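Local atomic coordinates of uncharacterized protein PH0321 (Pyrococcus horikoshii, PDB entry 3BS4), a protein that is of unknown function but has a KaiC-like domain, consistent with a RecA-type alpha/beta fold, and was crystallised with an unidentified peptide bound to it. Residues A[81-89]-A[119-130]; A[112-120]-A[159-170]. All coordinates share one frame; numbering follows the deposited sequence.

Helix 115-132 is common to both contacts. Its later turns lie against strand 84-87 of the mixed sheet in contact 1, and its beginning packs on helix 157-173 in contact 2. The two centres are about 17 Å apart, and lie about 15 and 17 Å respectively from the centre of the chain. Y119 takes part in both: its hydroxyl reaches T89 of contact 1, while the edge of its ring meets Y163 of contact 2. Y151 joins the two, bonding to Y119 OH and touching the Y163 ring. The bound peptide touches both contacts too, through Y119, V123, H126 and K127 on the shared helix and through Y163 OH on the second.

Contact 1 (A[81-89]-A[119-130]); sequences NHRLAIVDT and YAKAVEDHKKVW
W130 NE1 donates to H82 O at 2.7 Å; the oxygen lies near the indole plane, but the N-H...O angle of 142° makes the bond bent. H82, with positive phi, is the C-prime residue of the Schellman motif that closes helix 75-80. At the other end T89 OG1 and Y119 OH pair at 2.7 Å, with T89 OG1 near the plane of the phenol ring; Y119 OH also bonds to Y151 OH.

Between these bonds the contact is aromatic and apolar. The methyl of A85 makes a CH-pi contact over one face of H126, near the ring normal and 3.7 Å from CB to the ring centroid, and A122 O lies over the opposite face, so the imidazole is sandwiched. V87 puts its methyls on different partners: CG1, anti to the backbone N (chi1 180°), meets the edge of Y119 at CE1, 3.6 Å away, whereas CG2 comes within 3.4 Å of H126 NE2, at the edge of that ring. This nitrogen is buried without a polar partner in the model. A85 CB also touches W130 CZ2 at 3.9 Å. H126 packs edge-to-face with W104 and also meets an aromatic ring of the bound peptide, so this helix face lines the peptide site.

The strand and helix axes run nearly antiparallel (164°), 9.8 Å apart, as a helix laid along a sheet. Strand 84-87 lies between strands 51-56 and 103-104; V123 and W130 reach over to F55 and L51 of the former, while L84 faces helix 75-80 on the other side.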
loop_
_atom_site.group_PDB
_atom_site.type_symbol
_atom_site.label_atom_id
_atom_site.label_comp_id
_atom_site.label_asym_id
_atom_site.label_seq_id
_atom_site.Cartn_x
_atom_site.Cartn_y
_atom_site.Cartn_z
ATOM N N ASN A 81 -15.184 -2.251 -13.693
ATOM C CA ASN A 81 -14.418 -2.610 -14.880
ATOM C C ASN A 81 -13.248 -3.540 -14.578
ATOM O O ASN A 81 -12.393 -3.756 -15.430
ATOM C CB ASN A 81 -13.983 -1.350 -15.643
ATOM C CG ASN A 81 -15.161 -0.676 -16.371
ATOM O OD1 ASN A 81 -15.550 -1.106 -17.458
ATOM N ND2 ASN A 81 -15.742 0.356 -15.759
ATOM N N HIS A 82 -13.229 -4.082 -13.362
ATOM C CA HIS A 82 -12.307 -5.162 -12.971
ATOM C C HIS A 82 -10.841 -4.747 -12.898
ATOM O O HIS A 82 -9.963 -5.603 -12.936
ATOM C CB HIS A 82 -12.486 -6.390 -13.894
ATOM C CG HIS A 82 -13.801 -7.078 -13.704
ATOM N ND1 HIS A 82 -14.755 -7.147 -14.695
ATOM C CD2 HIS A 82 -14.334 -7.693 -12.624
ATOM C CE1 HIS A 82 -15.816 -7.786 -14.237
ATOM N NE2 HIS A 82 -15.584 -8.134 -12.984
ATOM N N ARG A 83 -10.581 -3.444 -12.805
ATOM C CA ARG A 83 -9.208 -2.947 -12.701
ATOM C C ARG A 83 -8.744 -2.908 -11.254
ATOM O O ARG A 83 -7.557 -3.092 -10.972
ATOM C CB ARG A 83 -9.091 -1.536 -13.281
ATOM C CG ARG A 83 -9.464 -1.451 -14.771
ATOM C CD ARG A 83 -8.612 -2.410 -15.592
ATOM N NE ARG A 83 -8.601 -2.034 -17.014
ATOM C CZ ARG A 83 -9.533 -2.377 -17.904
ATOM N NH1 ARG A 83 -10.582 -3.115 -17.553
ATOM N NH2 ARG A 83 -9.411 -1.977 -19.159
ATOM N N LEU A 84 -9.686 -2.630 -10.363
ATOM C CA LEU A 84 -9.399 -2.483 -8.935
ATOM C C LEU A 84 -10.124 -3.569 -8.138
ATOM O O LEU A 84 -11.311 -3.827 -8.380
ATOM C CB LEU A 84 -9.855 -1.096 -8.488
ATOM C CG LEU A 84 -9.786 -0.739 -7.001
ATOM C CD1 LEU A 84 -8.334 -0.805 -6.503
ATOM C CD2 LEU A 84 -10.423 0.627 -6.761
ATOM N N ALA A 85 -9.409 -4.204 -7.207
ATOM C CA ALA A 85 -10.017 -5.134 -6.245
ATOM C C ALA A 85 -9.753 -4.572 -4.858
ATOM O O ALA A 85 -8.649 -4.115 -4.592
ATOM C CB ALA A 85 -9.415 -6.512 -6.368
ATOM N N ILE A 86 -10.767 -4.593 -3.997
ATOM C CA ILE A 86 -10.594 -4.095 -2.628
ATOM C C ILE A 86 -10.954 -5.193 -1.659
ATOM O O ILE A 86 -12.027 -5.800 -1.776
ATOM C CB ILE A 86 -11.456 -2.839 -2.329
ATOM C CG1 ILE A 86 -11.067 -1.691 -3.271
ATOM C CG2 ILE A 86 -11.293 -2.414 -0.862
ATOM C CD1 ILE A 86 -11.906 -0.425 -3.142
ATOM N N VAL A 87 -10.053 -5.473 -0.717
ATOM C CA VAL A 87 -10.438 -6.273 0.448
ATOM C C VAL A 87 -10.750 -5.259 1.537
ATOM O O VAL A 87 -9.858 -4.542 2.007
ATOM C CB VAL A 87 -9.332 -7.230 0.901
ATOM C CG1 VAL A 87 -9.778 -8.044 2.132
ATOM C CG2 VAL A 87 -8.882 -8.159 -0.245
ATOM N N ASP A 88 -12.013 -5.173 1.921
ATOM C CA ASP A 88 -12.418 -4.190 2.919
ATOM C C ASP A 88 -12.227 -4.748 4.319
ATOM O O ASP A 88 -13.167 -5.177 4.992
ATOM C CB ASP A 88 -13.847 -3.694 2.672
ATOM C CG ASP A 88 -14.249 -2.580 3.618
ATOM O OD1 ASP A 88 -13.399 -2.102 4.390
ATOM O OD2 ASP A 88 -15.427 -2.157 3.582
ATOM N N THR A 89 -10.972 -4.741 4.742
ATOM C CA THR A 89 -10.601 -5.236 6.055
ATOM C C THR A 89 -11.254 -4.392 7.155
ATOM O O THR A 89 -11.738 -4.923 8.171
ATOM C CB THR A 89 -9.065 -5.253 6.158
ATOM O OG1 THR A 89 -8.564 -6.127 5.134
ATOM C CG2 THR A 89 -8.603 -5.766 7.524
ATOM N N TYR A 119 -6.869 -13.804 3.765
ATOM C CA TYR A 119 -6.393 -12.901 2.709
ATOM C C TYR A 119 -5.984 -13.678 1.461
ATOM O O TYR A 119 -6.271 -13.257 0.336
ATOM C CB TYR A 119 -5.186 -12.094 3.159
ATOM C CG TYR A 119 -5.499 -10.787 3.849
ATOM C CD1 TYR A 119 -6.501 -9.933 3.382
ATOM C CD2 TYR A 119 -4.714 -10.361 4.906
ATOM C CE1 TYR A 119 -6.755 -8.702 4.023
ATOM C CE2 TYR A 119 -4.955 -9.154 5.543
ATOM C CZ TYR A 119 -5.972 -8.341 5.114
ATOM O OH TYR A 119 -6.169 -7.138 5.748
ATOM N N ALA A 120 -5.292 -14.794 1.663
ATOM C CA ALA A 120 -4.752 -15.545 0.526
ATOM C C ALA A 120 -5.888 -16.030 -0.356
ATOM O O ALA A 120 -5.791 -15.994 -1.574
ATOM C CB ALA A 120 -3.913 -16.722 1.021
ATOM N N LYS A 121 -6.974 -16.460 0.273
ATOM C CA LYS A 121 -8.139 -16.939 -0.453
ATOM C C LYS A 121 -8.771 -15.806 -1.262
ATOM O O LYS A 121 -9.117 -15.995 -2.420
ATOM C CB LYS A 121 -9.144 -17.558 0.522
ATOM C CG LYS A 121 -8.547 -18.693 1.340
ATOM C CD LYS A 121 -9.552 -19.272 2.332
ATOM C CE LYS A 121 -8.973 -20.458 3.093
ATOM N NZ LYS A 121 -8.681 -21.619 2.220
ATOM N N ALA A 122 -8.893 -14.627 -0.646
ATOM C CA ALA A 122 -9.466 -13.446 -1.342
ATOM C C ALA A 122 -8.597 -13.062 -2.515
ATOM O O ALA A 122 -9.096 -12.805 -3.616
ATOM C CB ALA A 122 -9.599 -12.247 -0.383
ATOM N N VAL A 123 -7.288 -13.021 -2.279
ATOM C CA VAL A 123 -6.354 -12.677 -3.331
ATOM C C VAL A 123 -6.454 -13.681 -4.483
ATOM O O VAL A 123 -6.521 -13.275 -5.649
ATOM C CB VAL A 123 -4.928 -12.553 -2.790
ATOM C CG1 VAL A 123 -3.946 -12.406 -3.950
ATOM C CG2 VAL A 123 -4.845 -11.339 -1.847
ATOM N N GLU A 124 -6.464 -14.976 -4.163
ATOM C CA GLU A 124 -6.583 -16.001 -5.204
ATOM C C GLU A 124 -7.848 -15.765 -6.022
ATOM O O GLU A 124 -7.830 -15.858 -7.263
ATOM C CB GLU A 124 -6.587 -17.399 -4.593
ATOM C CG GLU A 124 -6.587 -18.515 -5.641
ATOM C CD GLU A 124 -6.430 -19.911 -5.051
ATOM O OE1 GLU A 124 -6.556 -20.073 -3.821
ATOM O OE2 GLU A 124 -6.211 -20.858 -5.842
ATOM N N ASP A 125 -8.944 -15.452 -5.333
ATOM C CA ASP A 125 -10.216 -15.240 -6.013
ATOM C C ASP A 125 -10.166 -14.042 -6.978
ATOM O O ASP A 125 -10.634 -14.155 -8.131
ATOM C CB ASP A 125 -11.375 -15.203 -5.019
ATOM C CG ASP A 125 -11.755 -16.621 -4.517
ATOM O OD1 ASP A 125 -11.198 -17.629 -5.034
ATOM O OD2 ASP A 125 -12.599 -16.733 -3.605
ATOM N N HIS A 126 -9.551 -12.931 -6.548
ATOM C CA HIS A 126 -9.360 -11.759 -7.432
ATOM C C HIS A 126 -8.528 -12.131 -8.628
ATOM O O HIS A 126 -8.789 -11.689 -9.753
ATOM C CB HIS A 126 -8.516 -10.641 -6.800
ATOM C CG HIS A 126 -8.988 -10.137 -5.486
ATOM N ND1 HIS A 126 -10.286 -10.261 -5.047
ATOM C CD2 HIS A 126 -8.323 -9.457 -4.522
ATOM C CE1 HIS A 126 -10.395 -9.692 -3.856
ATOM N NE2 HIS A 126 -9.220 -9.196 -3.518
ATOM N N LYS A 127 -7.450 -12.869 -8.377
ATOM C CA LYS A 127 -6.496 -13.153 -9.435
ATOM C C LYS A 127 -7.106 -14.138 -10.426
ATOM O O LYS A 127 -6.768 -14.114 -11.601
ATOM C CB LYS A 127 -5.197 -13.727 -8.868
ATOM C CG LYS A 127 -4.370 -12.686 -8.131
ATOM C CD LYS A 127 -2.947 -13.171 -7.942
ATOM C CE LYS A 127 -2.112 -12.172 -7.114
ATOM N NZ LYS A 127 -0.745 -12.734 -6.908
ATOM N N LYS A 128 -7.997 -15.008 -9.948
ATOM C CA LYS A 128 -8.690 -15.940 -10.873
ATOM C C LYS A 128 -9.576 -15.154 -11.836
ATOM O O LYS A 128 -9.649 -15.484 -13.031
ATOM C CB LYS A 128 -9.506 -16.979 -10.099
ATOM C CG LYS A 128 -10.081 -18.129 -10.942
ATOM C CD LYS A 128 -10.844 -19.122 -10.047
ATOM C CE LYS A 128 -11.222 -20.398 -10.798
ATOM N NZ LYS A 128 -10.029 -20.983 -11.486
ATOM N N VAL A 129 -10.249 -14.123 -11.329
ATOM C CA VAL A 129 -11.062 -13.261 -12.197
ATOM C C VAL A 129 -10.165 -12.570 -13.232
ATOM O O VAL A 129 -10.455 -12.587 -14.436
ATOM C CB VAL A 129 -11.901 -12.213 -11.415
ATOM C CG1 VAL A 129 -12.686 -11.322 -12.362
ATOM C CG2 VAL A 129 -12.845 -12.895 -10.424
ATOM N N TRP A 130 -9.082 -11.944 -12.771
ATOM C CA TRP A 130 -8.178 -11.265 -13.692
ATOM C C TRP A 130 -7.638 -12.211 -14.738
ATOM O O TRP A 130 -7.524 -11.843 -15.920
ATOM C CB TRP A 130 -7.010 -10.633 -12.932
ATOM C CG TRP A 130 -7.393 -9.378 -12.189
ATOM C CD1 TRP A 130 -8.301 -8.442 -12.578
ATOM C CD2 TRP A 130 -6.823 -8.898 -10.963
ATOM N NE1 TRP A 130 -8.350 -7.412 -11.663
ATOM C CE2 TRP A 130 -7.450 -7.668 -10.661
ATOM C CE3 TRP A 130 -5.848 -9.394 -10.090
ATOM C CZ2 TRP A 130 -7.140 -6.927 -9.517
ATOM C CZ3 TRP A 130 -5.544 -8.657 -8.950
ATOM C CH2 TRP A 130 -6.183 -7.438 -8.679
#

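Contact 2 (A[112-120]-A[159-170])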
loop_
_atom_site.group_PDB
_atom_site.type_symbol
_atom_site.label_atom_id
_atom_site.label_comp_id
_atom_site.label_asym_id
_atom_site.label_seq_id
_atom_site.Cartn_x
_atom_site.Cartn_y
_atom_site.Cartn_z
ATOM N N SER A 112 -4.969 -12.877 14.442
ATOM C CA SER A 112 -3.624 -12.846 13.933
ATOM C C SER A 112 -3.254 -14.182 13.301
ATOM O O SER A 112 -2.331 -14.239 12.499
ATOM C CB SER A 112 -2.644 -12.470 15.050
ATOM O OG SER A 112 -2.796 -13.344 16.160
ATOM N N GLU A 113 -3.981 -15.251 13.672
ATOM C CA GLU A 113 -3.745 -16.600 13.157
ATOM C C GLU A 113 -4.575 -16.941 11.910
ATOM O O GLU A 113 -4.136 -17.674 11.048
ATOM C CB GLU A 113 -4.070 -17.632 14.242
ATOM C CG GLU A 113 -3.365 -17.413 15.573
ATOM C CD GLU A 113 -3.749 -18.455 16.610
ATOM O OE1 GLU A 113 -4.961 -18.667 16.843
ATOM O OE2 GLU A 113 -2.834 -19.067 17.193
ATOM N N THR A 114 -5.804 -16.442 11.848
ATOM C CA THR A 114 -6.712 -16.810 10.745
ATOM C C THR A 114 -6.608 -15.871 9.545
ATOM O O THR A 114 -6.893 -16.271 8.411
ATOM C CB THR A 114 -8.193 -16.812 11.176
ATOM O OG1 THR A 114 -8.600 -15.473 11.494
ATOM C CG2 THR A 114 -8.416 -17.729 12.391
ATOM N N LEU A 115 -6.224 -14.620 9.806
ATOM C CA LEU A 115 -6.264 -13.585 8.772
ATOM C C LEU A 115 -5.389 -13.898 7.530
ATOM O O LEU A 115 -5.850 -13.692 6.402
ATOM C CB LEU A 115 -5.928 -12.216 9.370
ATOM C CG LEU A 115 -6.142 -11.014 8.449
ATOM C CD1 LEU A 115 -7.543 -11.025 7.837
ATOM C CD2 LEU A 115 -5.879 -9.692 9.152
ATOM N N PRO A 116 -4.135 -14.358 7.713
ATOM C CA PRO A 116 -3.303 -14.646 6.537
ATOM C C PRO A 116 -3.940 -15.567 5.496
ATOM O O PRO A 116 -3.926 -15.224 4.312
ATOM C CB PRO A 116 -2.048 -15.294 7.144
ATOM C CG PRO A 116 -1.909 -14.572 8.441
ATOM C CD PRO A 116 -3.350 -14.551 8.953
ATOM N N ILE A 117 -4.498 -16.700 5.918
ATOM C CA ILE A 117 -5.134 -17.620 4.961
ATOM C C ILE A 117 -6.413 -17.018 4.367
ATOM O O ILE A 117 -6.741 -17.251 3.189
ATOM C CB ILE A 117 -5.346 -19.056 5.561
ATOM C CG1 ILE A 117 -5.701 -20.061 4.465
ATOM C CG2 ILE A 117 -6.376 -19.064 6.658
ATOM C CD1 ILE A 117 -4.462 -20.702 3.868
ATOM N N LYS A 118 -7.132 -16.225 5.155
ATOM C CA LYS A 118 -8.330 -15.570 4.631
ATOM C C LYS A 118 -7.968 -14.533 3.552
ATOM O O LYS A 118 -8.654 -14.426 2.524
ATOM C CB LYS A 118 -9.184 -14.985 5.753
ATOM C CG LYS A 118 -9.768 -16.107 6.616
ATOM C CD LYS A 118 -10.774 -15.619 7.641
ATOM C CE LYS A 118 -11.464 -16.848 8.248
ATOM N NZ LYS A 118 -12.384 -16.454 9.361
ATOM N N TYR A 119 -6.869 -13.804 3.765
ATOM C CA TYR A 119 -6.393 -12.901 2.709
ATOM C C TYR A 119 -5.984 -13.678 1.461
ATOM O O TYR A 119 -6.271 -13.257 0.336
ATOM C CB TYR A 119 -5.186 -12.094 3.159
ATOM C CG TYR A 119 -5.499 -10.787 3.849
ATOM C CD1 TYR A 119 -6.501 -9.933 3.382
ATOM C CD2 TYR A 119 -4.714 -10.361 4.906
ATOM C CE1 TYR A 119 -6.755 -8.702 4.023
ATOM C CE2 TYR A 119 -4.955 -9.154 5.543
ATOM C CZ TYR A 119 -5.972 -8.341 5.114
ATOM O OH TYR A 119 -6.169 -7.138 5.748
ATOM N N ALA A 120 -5.292 -14.794 1.663
ATOM C CA ALA A 120 -4.752 -15.545 0.526
ATOM C C ALA A 120 -5.888 -16.030 -0.356
ATOM O O ALA A 120 -5.791 -15.994 -1.574
ATOM C CB ALA A 120 -3.913 -16.722 1.021
ATOM N N GLU A 159 1.071 -10.149 18.817
ATOM C CA GLU A 159 0.201 -10.761 17.810
ATOM C C GLU A 159 0.530 -10.262 16.413
ATOM O O GLU A 159 0.545 -11.049 15.462
ATOM C CB GLU A 159 -1.275 -10.487 18.126
ATOM C CG GLU A 159 -1.822 -11.342 19.265
ATOM C CD GLU A 159 -3.150 -10.851 19.833
ATOM O OE1 GLU A 159 -3.625 -9.743 19.486
ATOM O OE2 GLU A 159 -3.737 -11.586 20.674
ATOM N N THR A 160 0.796 -8.961 16.295
ATOM C CA THR A 160 1.106 -8.367 14.986
ATOM C C THR A 160 2.429 -8.909 14.460
ATOM O O THR A 160 2.553 -9.240 13.286
ATOM C CB THR A 160 1.111 -6.823 15.077
ATOM O OG1 THR A 160 -0.142 -6.388 15.627
ATOM C CG2 THR A 160 1.326 -6.192 13.709
ATOM N N LEU A 161 3.410 -9.059 15.348
ATOM C CA LEU A 161 4.693 -9.611 14.929
ATOM C C LEU A 161 4.557 -11.043 14.437
ATOM O O LEU A 161 5.160 -11.408 13.429
ATOM C CB LEU A 161 5.707 -9.507 16.075
ATOM C CG LEU A 161 6.211 -8.066 16.279
ATOM C CD1 LEU A 161 6.809 -7.852 17.666
ATOM C CD2 LEU A 161 7.221 -7.665 15.202
ATOM N N ARG A 162 3.763 -11.847 15.135
ATOM C CA ARG A 162 3.486 -13.228 14.696
ATOM C C ARG A 162 2.704 -13.229 13.396
ATOM O O ARG A 162 2.983 -14.017 12.495
ATOM C CB ARG A 162 2.682 -13.995 15.750
ATOM C CG ARG A 162 3.432 -14.233 17.026
ATOM C CD ARG A 162 2.808 -15.389 17.823
ATOM N NE ARG A 162 1.343 -15.350 17.852
ATOM C CZ ARG A 162 0.621 -14.806 18.830
ATOM N NH1 ARG A 162 1.223 -14.235 19.867
ATOM N NH2 ARG A 162 -0.709 -14.833 18.765
ATOM N N TYR A 163 1.719 -12.338 13.304
ATOM C CA TYR A 163 0.921 -12.202 12.084
ATOM C C TYR A 163 1.772 -11.917 10.837
ATOM O O TYR A 163 1.561 -12.510 9.765
ATOM C CB TYR A 163 -0.128 -11.096 12.286
ATOM C CG TYR A 163 -0.723 -10.617 11.003
ATOM C CD1 TYR A 163 -1.672 -11.387 10.323
ATOM C CD2 TYR A 163 -0.315 -9.406 10.445
ATOM C CE1 TYR A 163 -2.216 -10.953 9.121
ATOM C CE2 TYR A 163 -0.852 -8.957 9.232
ATOM C CZ TYR A 163 -1.807 -9.752 8.584
ATOM O OH TYR A 163 -2.365 -9.364 7.383
ATOM N N LEU A 164 2.738 -11.010 10.985
ATOM C CA LEU A 164 3.628 -10.662 9.879
ATOM C C LEU A 164 4.402 -11.882 9.420
ATOM O O LEU A 164 4.610 -12.062 8.217
ATOM C CB LEU A 164 4.611 -9.535 10.237
ATOM C CG LEU A 164 3.972 -8.160 10.462
ATOM C CD1 LEU A 164 4.972 -7.197 11.144
ATOM C CD2 LEU A 164 3.465 -7.592 9.128
ATOM N N GLU A 165 4.830 -12.709 10.378
ATOM C CA GLU A 165 5.598 -13.897 10.005
ATOM C C GLU A 165 4.710 -14.978 9.395
ATOM O O GLU A 165 5.047 -15.543 8.365
ATOM C CB GLU A 165 6.431 -14.427 11.176
ATOM C CG GLU A 165 7.369 -15.595 10.776
ATOM C CD GLU A 165 8.383 -15.264 9.679
ATOM O OE1 GLU A 165 8.679 -14.071 9.412
ATOM O OE2 GLU A 165 8.903 -16.229 9.062
ATOM N N THR A 166 3.553 -15.218 9.988
ATOM C CA THR A 166 2.617 -16.216 9.431
ATOM C C THR A 166 2.166 -15.821 8.027
ATOM O O THR A 166 1.995 -16.678 7.165
ATOM C CB THR A 166 1.399 -16.381 10.345
ATOM O OG1 THR A 166 1.839 -16.757 11.659
ATOM C CG2 THR A 166 0.457 -17.451 9.815
ATOM N N SER A 167 1.956 -14.523 7.805
ATOM C CA SER A 167 1.646 -14.008 6.467
ATOM C C SER A 167 2.727 -14.381 5.481
ATOM O O SER A 167 2.447 -14.849 4.390
ATOM C CB SER A 167 1.506 -12.486 6.497
ATOM O OG SER A 167 0.456 -12.120 7.334
ATOM N N ALA A 168 3.979 -14.174 5.874
ATOM C CA ALA A 168 5.100 -14.494 4.981
ATOM C C ALA A 168 5.116 -15.991 4.693
ATOM O O ALA A 168 5.347 -16.404 3.559
ATOM C CB ALA A 168 6.413 -14.044 5.586
ATOM N N GLU A 169 4.817 -16.792 5.711
ATOM C CA GLU A 169 4.788 -18.255 5.568
ATOM C C GLU A 169 3.704 -18.698 4.581
ATOM O O GLU A 169 3.932 -19.571 3.731
ATOM C CB GLU A 169 4.552 -18.923 6.927
ATOM C CG GLU A 169 5.690 -18.771 7.933
ATOM C CD GLU A 169 5.267 -19.190 9.339
ATOM O OE1 GLU A 169 4.267 -19.943 9.462
ATOM O OE2 GLU A 169 5.915 -18.769 10.328
ATOM N N VAL A 170 2.517 -18.116 4.704
ATOM C CA VAL A 170 1.418 -18.422 3.785
ATOM C C VAL A 170 1.763 -18.030 2.343
ATOM O O VAL A 170 1.508 -18.794 1.409
ATOM C CB VAL A 170 0.105 -17.741 4.235
ATOM C CG1 VAL A 170 -0.943 -17.782 3.114
ATOM C CG2 VAL A 170 -0.416 -18.400 5.493
HETATM O O HOH W 1 -0.134 -15.441 13.430
#
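Y163 O is gripped by two donors of S167: its OG at 2.7 Å and its backbone N at 2.8 Å, which arrive from opposite faces of the carbonyl plane. The hydroxyl stands above that plane, 38° out of it. Its oxygen also lies over one face of the Y163 ring, toward the rim, and meets P116 CG at 3.6 Å, so this bonded hydroxyl forms part of the floor under the proline.

The packing is a single knob-into-hole contact between two helices: P116 of helix 115-120 is the knob, set among Y163, T166, S167 and V170 of helix 159-170. The axes of these short segments come within 9.0 Å at 40°. P116 CG approaches Y163 CE1 obliquely, and P116 CB touches V170 CG2 at 3.9 Å; the other V170 methyl, CG1, packs on A120 CB.

With CG anti to the backbone N (chi1 164°), the Y163 ring passes beside P116 and brings CE1 to L115 CD2. S112 O lies in the ring plane, 3.6 Å from CD1, and the phenol oxygen reaches the edge of Y119 at CE2, 3.2 Å away. Y163 OH is hydrogen-bonded to a polar side chain of the bound peptide, which makes this helix pair part of the peptide-binding surface. A leucine in place of Y163 would probably leave that peptide group without its hydroxyl partner and open a gap beside P116 and the Y119 edge.

A water links the residues just before helix 115-120 to helix 159-170, donating to S112 O at 2.7 Å and hydrogen-bonding T166 OG1.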